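PDB 3HV1: polar amino acid ABC uptake transporter substrate binding protein from Streptococcus thermophilus LMG 18311, which probably binds a polar amino acid outside the cell and delivers it to its ABC transporter for uptake. Local coordinates for residues Thr101-Val106 with Val251-Val256; Ala29-Met34 with Arg183-Tyr188; Gln10-Gln15 with Asp219-Lys224. All blocks are in the same frame, centred on the assembly; numbering follows the deposited sequence.

Overall arrangement
The chain has the two-lobed build of a family 3 solute-binding protein, and the contacts run from the gap between the lobes to the far end of one of them. Contact 2 joins the lobes across the cleft where a ligand would be expected, and contact 1 lies beside it, their centres about 17 Å apart. Arg183 at the start of the contact 2 helix ties them together, its NH1 donating to Val106 O over 2.8 Å. Contact 3 holds the N-terminal segment to helix 220-236, its centre about 21 Å from that of contact 1; Thr101 CG2 meets Ile223 CD1 at 3.8 Å. Contacts 2 and 3 do not touch, their nearest atoms being about 16 Å apart.

Contact 1 (Thr101-Val106 with Val251-Val256); sequences TEPYMV and VATDQV
One direct hydrogen bond joins the chain at Thr101-Val106 to the C-terminal segment Val251-Val256. Thr253 OG1 donates to Pro103 O over a short 2.6 Å, reaching the carbonyl from above its plane with a C=O...O angle of 140°. The hydroxyl sits between the backbone N and the carbonyl carbon of its own residue (chi1 54°), where it can also take a weak bond from Val256 N at 3.3 Å. Threonine suits the place because its hydroxyl serves as donor and acceptor at once while its methyl, CG2, packs on the peptide between Tyr104 and Met105. A second polar link passes through a water, which accepts from Val106 N at 2.8 Å and donates to Val251 O at 2.7 Å.

In the fold, residues 101-106 lead into strand 105-114, which pairs with strand 209-215 in one lobe and runs on to pair with strands 178-182 and 199-203 of the other. Crossing between lobes in this way is characteristic of type II periplasmic-binding-protein folds; the segment after helix 238-247 packs beside the crossing.

The remaining contacts are van der Waals. Gln255, bent at chi2, crosses Pro103 at about a right angle and sets its amide NE2 3.5 Å from CG of the compact proline ring. Selenomethionine Met105 bends at chi3 (-87°) round the branched side chain of Val251: its CB meets Val251 CG2 at 3.7 Å, and its terminal CE meets Val251 CG1 at 3.9 Å. Val256 turns its CG2 onto Tyr104 CA at 3.6 Å, next to the start of the tyrosine side chain, whose ring leads off the other way to meet Trp85 and helix 46-56.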
loop_
_atom_site.group_PDB
_atom_site.type_symbol
_atom_site.label_atom_id
_atom_site.label_comp_id
_atom_site.label_asym_id
_atom_site.label_seq_id
_atom_site.Cartn_x
_atom_site.Cartn_y
_atom_site.Cartn_z
ATOM N N THR A 101 0.152 -4.361 -9.956
ATOM C CA THR A 101 1.373 -3.613 -9.722
ATOM C C THR A 101 0.963 -2.722 -8.560
ATOM O O THR A 101 -0.191 -2.747 -8.120
ATOM C CB THR A 101 1.718 -2.642 -10.864
ATOM O OG1 THR A 101 0.615 -1.737 -11.056
ATOM C CG2 THR A 101 2.022 -3.385 -12.153
ATOM N N GLU A 102 1.917 -1.942 -8.072
ATOM C CA GLU A 102 1.655 -0.977 -7.016
ATOM C C GLU A 102 0.791 0.091 -7.688
ATOM O O GLU A 102 0.777 0.193 -8.915
ATOM C CB GLU A 102 2.970 -0.351 -6.546
ATOM C CG GLU A 102 3.901 -1.328 -5.866
ATOM C CD GLU A 102 3.225 -2.047 -4.721
ATOM O OE1 GLU A 102 2.562 -1.361 -3.911
ATOM O OE2 GLU A 102 3.355 -3.291 -4.626
ATOM N N PRO A 103 0.041 0.887 -6.904
ATOM C CA PRO A 103 -0.795 1.925 -7.524
ATOM C C PRO A 103 0.047 3.086 -8.039
ATOM O O PRO A 103 1.012 3.476 -7.388
ATOM C CB PRO A 103 -1.723 2.340 -6.386
ATOM C CG PRO A 103 -0.853 2.136 -5.159
ATOM C CD PRO A 103 -0.213 0.798 -5.452
ATOM N N TYR A 104 -0.297 3.636 -9.205
ATOM C CA TYR A 104 0.482 4.752 -9.742
ATOM C C TYR A 104 -0.210 6.116 -9.565
ATOM O O TYR A 104 0.407 7.169 -9.742
ATOM C CB TYR A 104 0.840 4.501 -11.224
ATOM C CG TYR A 104 -0.336 4.203 -12.133
ATOM C CD1 TYR A 104 -1.017 5.229 -12.780
ATOM C CD2 TYR A 104 -0.791 2.889 -12.312
ATOM C CE1 TYR A 104 -2.138 4.962 -13.589
ATOM C CE2 TYR A 104 -1.904 2.614 -13.112
ATOM C CZ TYR A 104 -2.570 3.657 -13.745
ATOM O OH TYR A 104 -3.675 3.394 -14.518
HETATM N N MSE A 105 -1.491 6.101 -9.213
HETATM C CA MSE A 105 -2.209 7.347 -8.979
HETATM C C MSE A 105 -3.536 7.121 -8.274
HETATM O O MSE A 105 -4.131 6.044 -8.366
HETATM C CB MSE A 105 -2.418 8.128 -10.290
HETATM C CG MSE A 105 -3.805 8.004 -10.947
HETATM SE SE MSE A 105 -4.207 9.345 -12.282
HETATM C CE MSE A 105 -4.935 10.720 -11.136
ATOM N N VAL A 106 -3.985 8.138 -7.547
ATOM C CA VAL A 106 -5.240 8.039 -6.832
ATOM C C VAL A 106 -6.303 8.917 -7.443
ATOM O O VAL A 106 -6.069 10.083 -7.743
ATOM C CB VAL A 106 -5.093 8.431 -5.343
ATOM C CG1 VAL A 106 -6.463 8.435 -4.672
ATOM C CG2 VAL A 106 -4.173 7.462 -4.642
ATOM N N VAL A 251 0.675 13.468 -10.090
ATOM C CA VAL A 251 -0.238 12.524 -9.439
ATOM C C VAL A 251 0.424 11.271 -8.867
ATOM O O VAL A 251 -0.251 10.369 -8.396
ATOM C CB VAL A 251 -1.341 12.076 -10.418
ATOM C CG1 VAL A 251 -2.051 13.297 -10.978
ATOM C CG2 VAL A 251 -0.741 11.234 -11.539
ATOM N N ALA A 252 1.746 11.224 -8.892
ATOM C CA ALA A 252 2.463 10.057 -8.395
ATOM C C ALA A 252 2.123 9.679 -6.961
ATOM O O ALA A 252 2.045 10.536 -6.084
ATOM C CB ALA A 252 3.965 10.285 -8.519
ATOM N N THR A 253 1.915 8.385 -6.736
ATOM C CA THR A 253 1.631 7.871 -5.407
ATOM C C THR A 253 2.977 7.755 -4.703
ATOM O O THR A 253 4.019 7.815 -5.344
ATOM C CB THR A 253 1.026 6.463 -5.460
ATOM O OG1 THR A 253 1.890 5.620 -6.230
ATOM C CG2 THR A 253 -0.376 6.484 -6.090
ATOM N N ASP A 254 2.955 7.581 -3.389
ATOM C CA ASP A 254 4.201 7.429 -2.660
ATOM C C ASP A 254 4.986 6.216 -3.176
ATOM O O ASP A 254 6.212 6.238 -3.202
ATOM C CB ASP A 254 3.924 7.298 -1.162
ATOM C CG ASP A 254 3.487 8.612 -0.540
ATOM O OD1 ASP A 254 3.904 9.677 -1.047
ATOM O OD2 ASP A 254 2.745 8.585 0.459
ATOM N N GLN A 255 4.284 5.166 -3.600
ATOM C CA GLN A 255 4.967 3.983 -4.123
ATOM C C GLN A 255 5.787 4.325 -5.369
ATOM O O GLN A 255 6.943 3.901 -5.498
ATOM C CB GLN A 255 3.965 2.868 -4.448
ATOM C CG GLN A 255 3.342 2.232 -3.210
ATOM C CD GLN A 255 1.987 2.803 -2.880
ATOM O OE1 GLN A 255 1.718 3.983 -3.117
ATOM N NE2 GLN A 255 1.121 1.970 -2.317
ATOM N N VAL A 256 5.190 5.085 -6.285
ATOM C CA VAL A 256 5.887 5.488 -7.505
ATOM C C VAL A 256 7.116 6.317 -7.128
ATOM O O VAL A 256 8.138 6.270 -7.812
ATOM C CB VAL A 256 4.958 6.325 -8.429
ATOM C CG1 VAL A 256 5.768 7.088 -9.460
ATOM C CG2 VAL A 256 3.976 5.405 -9.123
HETATM O O HOH W 1 -2.428 10.312 -6.842
#

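Contact 2 (Ala29-Met34 with Arg183-Tyr188); sequences ATFVPM and RVYANY
Two lobes of the solute-binding fold meet here: the turn Ala29-Met34, which follows strand 22-27 of the first lobe, lies against helix 183-192, which follows strand 178-182 of the second. It joins the two lobes across the cleft between them, and in this family the ligand is generally held in that cleft.

Tyr188 carries much of it. With CG anti to the backbone N (chi1 167°), the side chain leaves the helix toward the turn, and its CB comes within 4.0 Å of Pro33 CG. Further out, the ring presents one face to Pro33 CB, a CH-pi contact of 3.7 Å from that carbon to the ring centroid, only 18° off the normal. The proline is preceded by a cis peptide bond, and its compact, rigid ring lies antiparallel alongside the tyrosine. CE2 meets the methyl CG1 of Val32 at 3.6 Å. At the tip, OH is hydrogen-bonded to Lys192 NZ, one turn further along the same helix, so the polar end is satisfied while the carbons stay in apolar packing.

One turn earlier, Val184 faces the turn too. Its CG1 lies 4.0 Å from SE of selenomethionine Met34, whose chain, bent at chi2 and chi3, brings SE, in the place of the methionine sulphur, round to it. Phe31, the centre of an inverse gamma turn, stacks its ring on His263, a residue of the C-terminal histidine tag of the second subunit.

Tyr185 approaches Val32 O with a ring edge, its CE1 3.4 Å from the oxygen. A water then spans the gap between turn and tyrosine, donating to Val32 O at 2.9 Å and lying 2.8 Å from Tyr185 OH.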
loop_
_atom_site.group_PDB
_atom_site.type_symbol
_atom_site.label_atom_id
_atom_site.label_comp_id
_atom_site.label_asym_id
_atom_site.label_seq_id
_atom_site.Cartn_x
_atom_site.Cartn_y
_atom_site.Cartn_z
ATOM N N ALA A 29 -11.770 1.693 -24.970
ATOM C CA ALA A 29 -11.624 2.809 -25.913
ATOM C C ALA A 29 -12.446 4.064 -25.636
ATOM O O ALA A 29 -12.293 5.069 -26.323
ATOM C CB ALA A 29 -11.915 2.333 -27.329
ATOM N N THR A 30 -13.318 4.014 -24.643
ATOM C CA THR A 30 -14.137 5.179 -24.327
ATOM C C THR A 30 -13.704 5.844 -23.024
ATOM O O THR A 30 -14.257 6.873 -22.639
ATOM C CB THR A 30 -15.613 4.791 -24.147
ATOM O OG1 THR A 30 -15.758 4.058 -22.924
ATOM C CG2 THR A 30 -16.093 3.921 -25.311
ATOM N N PHE A 31 -12.715 5.277 -22.348
ATOM C CA PHE A 31 -12.312 5.829 -21.062
ATOM C C PHE A 31 -11.398 7.049 -21.012
ATOM O O PHE A 31 -10.221 6.945 -20.653
ATOM C CB PHE A 31 -11.723 4.727 -20.191
ATOM C CG PHE A 31 -11.752 5.040 -18.726
ATOM C CD1 PHE A 31 -12.942 5.413 -18.108
ATOM C CD2 PHE A 31 -10.600 4.942 -17.956
ATOM C CE1 PHE A 31 -12.981 5.683 -16.742
ATOM C CE2 PHE A 31 -10.631 5.208 -16.590
ATOM C CZ PHE A 31 -11.817 5.579 -15.981
ATOM N N VAL A 32 -11.955 8.211 -21.343
ATOM C CA VAL A 32 -11.207 9.466 -21.278
ATOM C C VAL A 32 -11.013 9.721 -19.779
ATOM O O VAL A 32 -11.923 9.472 -18.991
ATOM C CB VAL A 32 -12.022 10.640 -21.863
ATOM C CG1 VAL A 32 -11.178 11.909 -21.869
ATOM C CG2 VAL A 32 -12.494 10.302 -23.268
ATOM N N PRO A 33 -9.833 10.217 -19.362
ATOM C CA PRO A 33 -8.658 10.555 -20.162
ATOM C C PRO A 33 -7.546 9.518 -20.014
ATOM O O PRO A 33 -6.410 9.774 -20.395
ATOM C CB PRO A 33 -8.236 11.880 -19.558
ATOM C CG PRO A 33 -8.369 11.561 -18.083
ATOM C CD PRO A 33 -9.681 10.759 -17.994
HETATM N N MSE A 34 -7.863 8.350 -19.471
HETATM C CA MSE A 34 -6.835 7.343 -19.261
HETATM C C MSE A 34 -6.347 6.657 -20.531
HETATM O O MSE A 34 -5.148 6.449 -20.717
HETATM C CB MSE A 34 -7.341 6.316 -18.255
HETATM C CG MSE A 34 -7.833 6.944 -16.953
HETATM SE SE MSE A 34 -6.581 8.161 -16.099
HETATM C CE MSE A 34 -5.505 6.824 -15.306
ATOM N N ARG A 183 -11.372 13.541 -9.722
ATOM C CA ARG A 183 -10.097 14.215 -9.909
ATOM C C ARG A 183 -9.649 14.055 -11.364
ATOM O O ARG A 183 -9.285 15.036 -12.006
ATOM C CB ARG A 183 -9.051 13.598 -8.989
ATOM C CG ARG A 183 -7.686 14.246 -9.077
ATOM C CD ARG A 183 -6.637 13.375 -8.418
ATOM N NE ARG A 183 -5.359 14.068 -8.304
ATOM C CZ ARG A 183 -4.254 13.512 -7.821
ATOM N NH1 ARG A 183 -4.269 12.249 -7.408
ATOM N NH2 ARG A 183 -3.141 14.225 -7.728
ATOM N N VAL A 184 -9.680 12.829 -11.896
ATOM C CA VAL A 184 -9.245 12.628 -13.285
ATOM C C VAL A 184 -9.942 13.539 -14.301
ATOM O O VAL A 184 -9.328 13.941 -15.289
ATOM C CB VAL A 184 -9.419 11.153 -13.789
ATOM C CG1 VAL A 184 -8.356 10.263 -13.178
ATOM C CG2 VAL A 184 -10.830 10.645 -13.498
ATOM N N TYR A 185 -11.211 13.867 -14.072
ATOM C CA TYR A 185 -11.928 14.744 -14.997
ATOM C C TYR A 185 -11.636 16.211 -14.715
ATOM O O TYR A 185 -11.426 17.004 -15.632
ATOM C CB TYR A 185 -13.442 14.516 -14.902
ATOM C CG TYR A 185 -13.869 13.102 -15.225
ATOM C CD1 TYR A 185 -13.397 12.458 -16.367
ATOM C CD2 TYR A 185 -14.736 12.405 -14.383
ATOM C CE1 TYR A 185 -13.772 11.148 -16.663
ATOM C CE2 TYR A 185 -15.119 11.097 -14.664
ATOM C CZ TYR A 185 -14.629 10.471 -15.808
ATOM O OH TYR A 185 -14.973 9.162 -16.081
ATOM N N ALA A 186 -11.651 16.578 -13.440
ATOM C CA ALA A 186 -11.382 17.958 -13.051
ATOM C C ALA A 186 -10.041 18.420 -13.606
ATOM O O ALA A 186 -9.962 19.406 -14.342
ATOM C CB ALA A 186 -11.384 18.080 -11.514
ATOM N N ASN A 187 -8.978 17.705 -13.261
ATOM C CA ASN A 187 -7.646 18.092 -13.718
ATOM C C ASN A 187 -7.460 18.002 -15.223
ATOM O O ASN A 187 -6.822 18.861 -15.826
ATOM C CB ASN A 187 -6.586 17.259 -13.003
ATOM C CG ASN A 187 -6.316 17.755 -11.601
ATOM O OD1 ASN A 187 -5.371 18.523 -11.367
ATOM N ND2 ASN A 187 -7.151 17.347 -10.664
ATOM N N TYR A 188 -8.020 16.972 -15.837
ATOM C CA TYR A 188 -7.878 16.812 -17.277
ATOM C C TYR A 188 -8.507 17.962 -18.057
ATOM O O TYR A 188 -7.859 18.584 -18.901
ATOM C CB TYR A 188 -8.508 15.493 -17.725
ATOM C CG TYR A 188 -8.688 15.397 -19.220
ATOM C CD1 TYR A 188 -7.584 15.350 -20.073
ATOM C CD2 TYR A 188 -9.964 15.383 -19.786
ATOM C CE1 TYR A 188 -7.745 15.294 -21.447
ATOM C CE2 TYR A 188 -10.133 15.328 -21.165
ATOM C CZ TYR A 188 -9.022 15.282 -21.986
ATOM O OH TYR A 188 -9.185 15.225 -23.347
HETATM O O HOH W 2 -14.650 8.575 -18.839
#

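Contact 3 (Gln10-Gln15 with Asp219-Lys224); sequences QKDQWQ and DKTLIK
Thr221 and Asp12 make the tightest polar grip between the N-terminal segment and the start of helix 220-236. Thr221 OG1 donates to the syn lone pair of Asp12 OD2 at 2.6 Å, and Thr221 N reaches the same oxygen at 3.2 Å from above the carboxylate plane. In return, Asp219 OD1 accepts from Gln13 N over 2.9 Å, nearly along its C-O axis. Apolar packing flanks these bonds: Thr221 CG2 lies 3.6 Å from Trp14 CG, and Leu222 CD1 meets the indole edge at CZ3, 3.8 Å away.

A second layer fixes the acids. Asp12, its CG anti to the backbone N (chi1 -173°), forms an Asx turn, OD1 accepting from Trp14 N (3.1 Å, N-H...O 167°) as helix 14-20 begins. Asp219 OD2 is bonded to Tyr17 OH of that helix and to a water that also links Lys11 O and Gln13 NE2. Trp14 in turn meets Tyr58 edge-to-face.

Asp12, short enough to fold back on backbone N-H groups, serves both helix starts, whereas Asp219, at the N-cap position of its own helix, makes no capping bond there and turns OD1 to Gln13 N. The two OD1 atoms stand 4.1 Å apart; a water accepting from Leu222 N donates to both, weakly to Asp12. Two carboxylates so close should repel, yet the N-H groups and helix N-termini around them would be expected to stabilise both negative charges.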
loop_
_atom_site.group_PDB
_atom_site.type_symbol
_atom_site.label_atom_id
_atom_site.label_comp_id
_atom_site.label_asym_id
_atom_site.label_seq_id
_atom_site.Cartn_x
_atom_site.Cartn_y
_atom_site.Cartn_z
ATOM N N GLN A 10 0.198 -19.787 -19.222
ATOM C CA GLN A 10 0.506 -20.557 -18.022
ATOM C C GLN A 10 1.809 -20.194 -17.327
ATOM O O GLN A 10 2.038 -20.622 -16.199
ATOM C CB GLN A 10 0.539 -22.052 -18.356
ATOM C CG GLN A 10 -0.796 -22.635 -18.774
ATOM C CD GLN A 10 -1.716 -22.863 -17.599
ATOM O OE1 GLN A 10 -2.008 -21.940 -16.837
ATOM N NE2 GLN A 10 -2.178 -24.100 -17.441
ATOM N N LYS A 11 2.670 -19.420 -17.977
ATOM C CA LYS A 11 3.931 -19.094 -17.330
ATOM C C LYS A 11 4.399 -17.651 -17.396
ATOM O O LYS A 11 3.776 -16.796 -18.027
ATOM C CB LYS A 11 5.035 -20.008 -17.857
ATOM C CG LYS A 11 5.097 -20.121 -19.368
ATOM C CD LYS A 11 6.335 -20.898 -19.798
ATOM C CE LYS A 11 7.613 -20.199 -19.332
ATOM N NZ LYS A 11 8.855 -20.950 -19.690
ATOM N N ASP A 12 5.508 -17.407 -16.710
ATOM C CA ASP A 12 6.131 -16.096 -16.638
ATOM C C ASP A 12 6.779 -15.810 -17.987
ATOM O O ASP A 12 7.818 -16.380 -18.321
ATOM C CB ASP A 12 7.191 -16.101 -15.539
ATOM C CG ASP A 12 7.766 -14.729 -15.275
ATOM O OD1 ASP A 12 8.130 -14.036 -16.250
ATOM O OD2 ASP A 12 7.864 -14.350 -14.089
ATOM N N GLN A 13 6.171 -14.914 -18.755
ATOM C CA GLN A 13 6.679 -14.596 -20.080
ATOM C C GLN A 13 7.598 -13.390 -20.202
ATOM O O GLN A 13 7.774 -12.871 -21.303
ATOM C CB GLN A 13 5.516 -14.408 -21.051
ATOM C CG GLN A 13 4.640 -15.624 -21.254
ATOM C CD GLN A 13 3.655 -15.414 -22.380
ATOM O OE1 GLN A 13 4.024 -15.440 -23.549
ATOM N NE2 GLN A 13 2.398 -15.183 -22.032
ATOM N N TRP A 14 8.197 -12.930 -19.110
ATOM C CA TRP A 14 9.071 -11.766 -19.233
ATOM C C TRP A 14 10.112 -12.005 -20.320
ATOM O O TRP A 14 10.435 -11.105 -21.095
ATOM C CB TRP A 14 9.761 -11.431 -17.905
ATOM C CG TRP A 14 10.636 -10.210 -18.014
ATOM C CD1 TRP A 14 11.997 -10.168 -17.931
ATOM C CD2 TRP A 14 10.208 -8.866 -18.287
ATOM N NE1 TRP A 14 12.446 -8.887 -18.136
ATOM C CE2 TRP A 14 11.373 -8.065 -18.358
ATOM C CE3 TRP A 14 8.957 -8.261 -18.483
ATOM C CZ2 TRP A 14 11.325 -6.686 -18.618
ATOM C CZ3 TRP A 14 8.908 -6.887 -18.741
ATOM C CH2 TRP A 14 10.088 -6.119 -18.806
ATOM N N GLN A 15 10.626 -13.229 -20.381
ATOM C CA GLN A 15 11.618 -13.595 -21.386
ATOM C C GLN A 15 11.089 -13.421 -22.799
ATOM O O GLN A 15 11.810 -12.986 -23.694
ATOM C CB GLN A 15 12.055 -15.044 -21.182
ATOM C CG GLN A 15 13.269 -15.181 -20.298
ATOM C CD GLN A 15 14.524 -14.711 -20.999
ATOM O OE1 GLN A 15 14.965 -15.322 -21.975
ATOM N NE2 GLN A 15 15.101 -13.614 -20.517
ATOM N N ASP A 219 2.677 -13.940 -14.260
ATOM C CA ASP A 219 3.638 -12.944 -14.736
ATOM C C ASP A 219 4.234 -12.088 -13.620
ATOM O O ASP A 219 4.217 -10.855 -13.686
ATOM C CB ASP A 219 2.990 -12.031 -15.779
ATOM C CG ASP A 219 3.213 -12.515 -17.196
ATOM O OD1 ASP A 219 4.315 -13.022 -17.475
ATOM O OD2 ASP A 219 2.301 -12.365 -18.037
ATOM N N LYS A 220 4.782 -12.753 -12.610
ATOM C CA LYS A 220 5.389 -12.089 -11.466
ATOM C C LYS A 220 6.483 -11.098 -11.845
ATOM O O LYS A 220 6.577 -10.016 -11.261
ATOM C CB LYS A 220 5.977 -13.137 -10.521
ATOM C CG LYS A 220 4.961 -14.136 -10.001
ATOM C CD LYS A 220 3.841 -13.439 -9.247
ATOM C CE LYS A 220 2.936 -14.447 -8.567
ATOM N NZ LYS A 220 3.685 -15.242 -7.555
ATOM N N THR A 221 7.316 -11.472 -12.813
ATOM C CA THR A 221 8.419 -10.620 -13.237
ATOM C C THR A 221 7.940 -9.363 -13.940
ATOM O O THR A 221 8.491 -8.283 -13.739
ATOM C CB THR A 221 9.372 -11.371 -14.179
ATOM O OG1 THR A 221 9.748 -12.618 -13.580
ATOM C CG2 THR A 221 10.625 -10.544 -14.433
ATOM N N LEU A 222 6.918 -9.515 -14.774
ATOM C CA LEU A 222 6.364 -8.387 -15.506
ATOM C C LEU A 222 5.864 -7.332 -14.524
ATOM O O LEU A 222 6.092 -6.141 -14.715
ATOM C CB LEU A 222 5.214 -8.861 -16.387
ATOM C CG LEU A 222 4.369 -7.787 -17.054
ATOM C CD1 LEU A 222 5.199 -6.965 -18.039
ATOM C CD2 LEU A 222 3.213 -8.468 -17.758
ATOM N N ILE A 223 5.179 -7.776 -13.477
ATOM C CA ILE A 223 4.660 -6.856 -12.461
ATOM C C ILE A 223 5.807 -6.069 -11.812
ATOM O O ILE A 223 5.719 -4.854 -11.646
ATOM C CB ILE A 223 3.876 -7.621 -11.360
ATOM C CG1 ILE A 223 2.581 -8.200 -11.944
ATOM C CG2 ILE A 223 3.590 -6.704 -10.172
ATOM C CD1 ILE A 223 1.616 -7.152 -12.505
ATOM N N LYS A 224 6.883 -6.765 -11.456
ATOM C CA LYS A 224 8.040 -6.119 -10.831
ATOM C C LYS A 224 8.703 -5.112 -11.761
ATOM O O LYS A 224 9.129 -4.042 -11.330
ATOM C CB LYS A 224 9.079 -7.165 -10.420
ATOM C CG LYS A 224 8.624 -8.082 -9.301
ATOM C CD LYS A 224 9.729 -9.048 -8.892
ATOM C CE LYS A 224 9.272 -9.945 -7.745
ATOM N NZ LYS A 224 10.351 -10.865 -7.260
HETATM O O HOH W 3 1.729 -15.167 -19.203
HETATM O O HOH W 4 6.424 -11.912 -16.086
#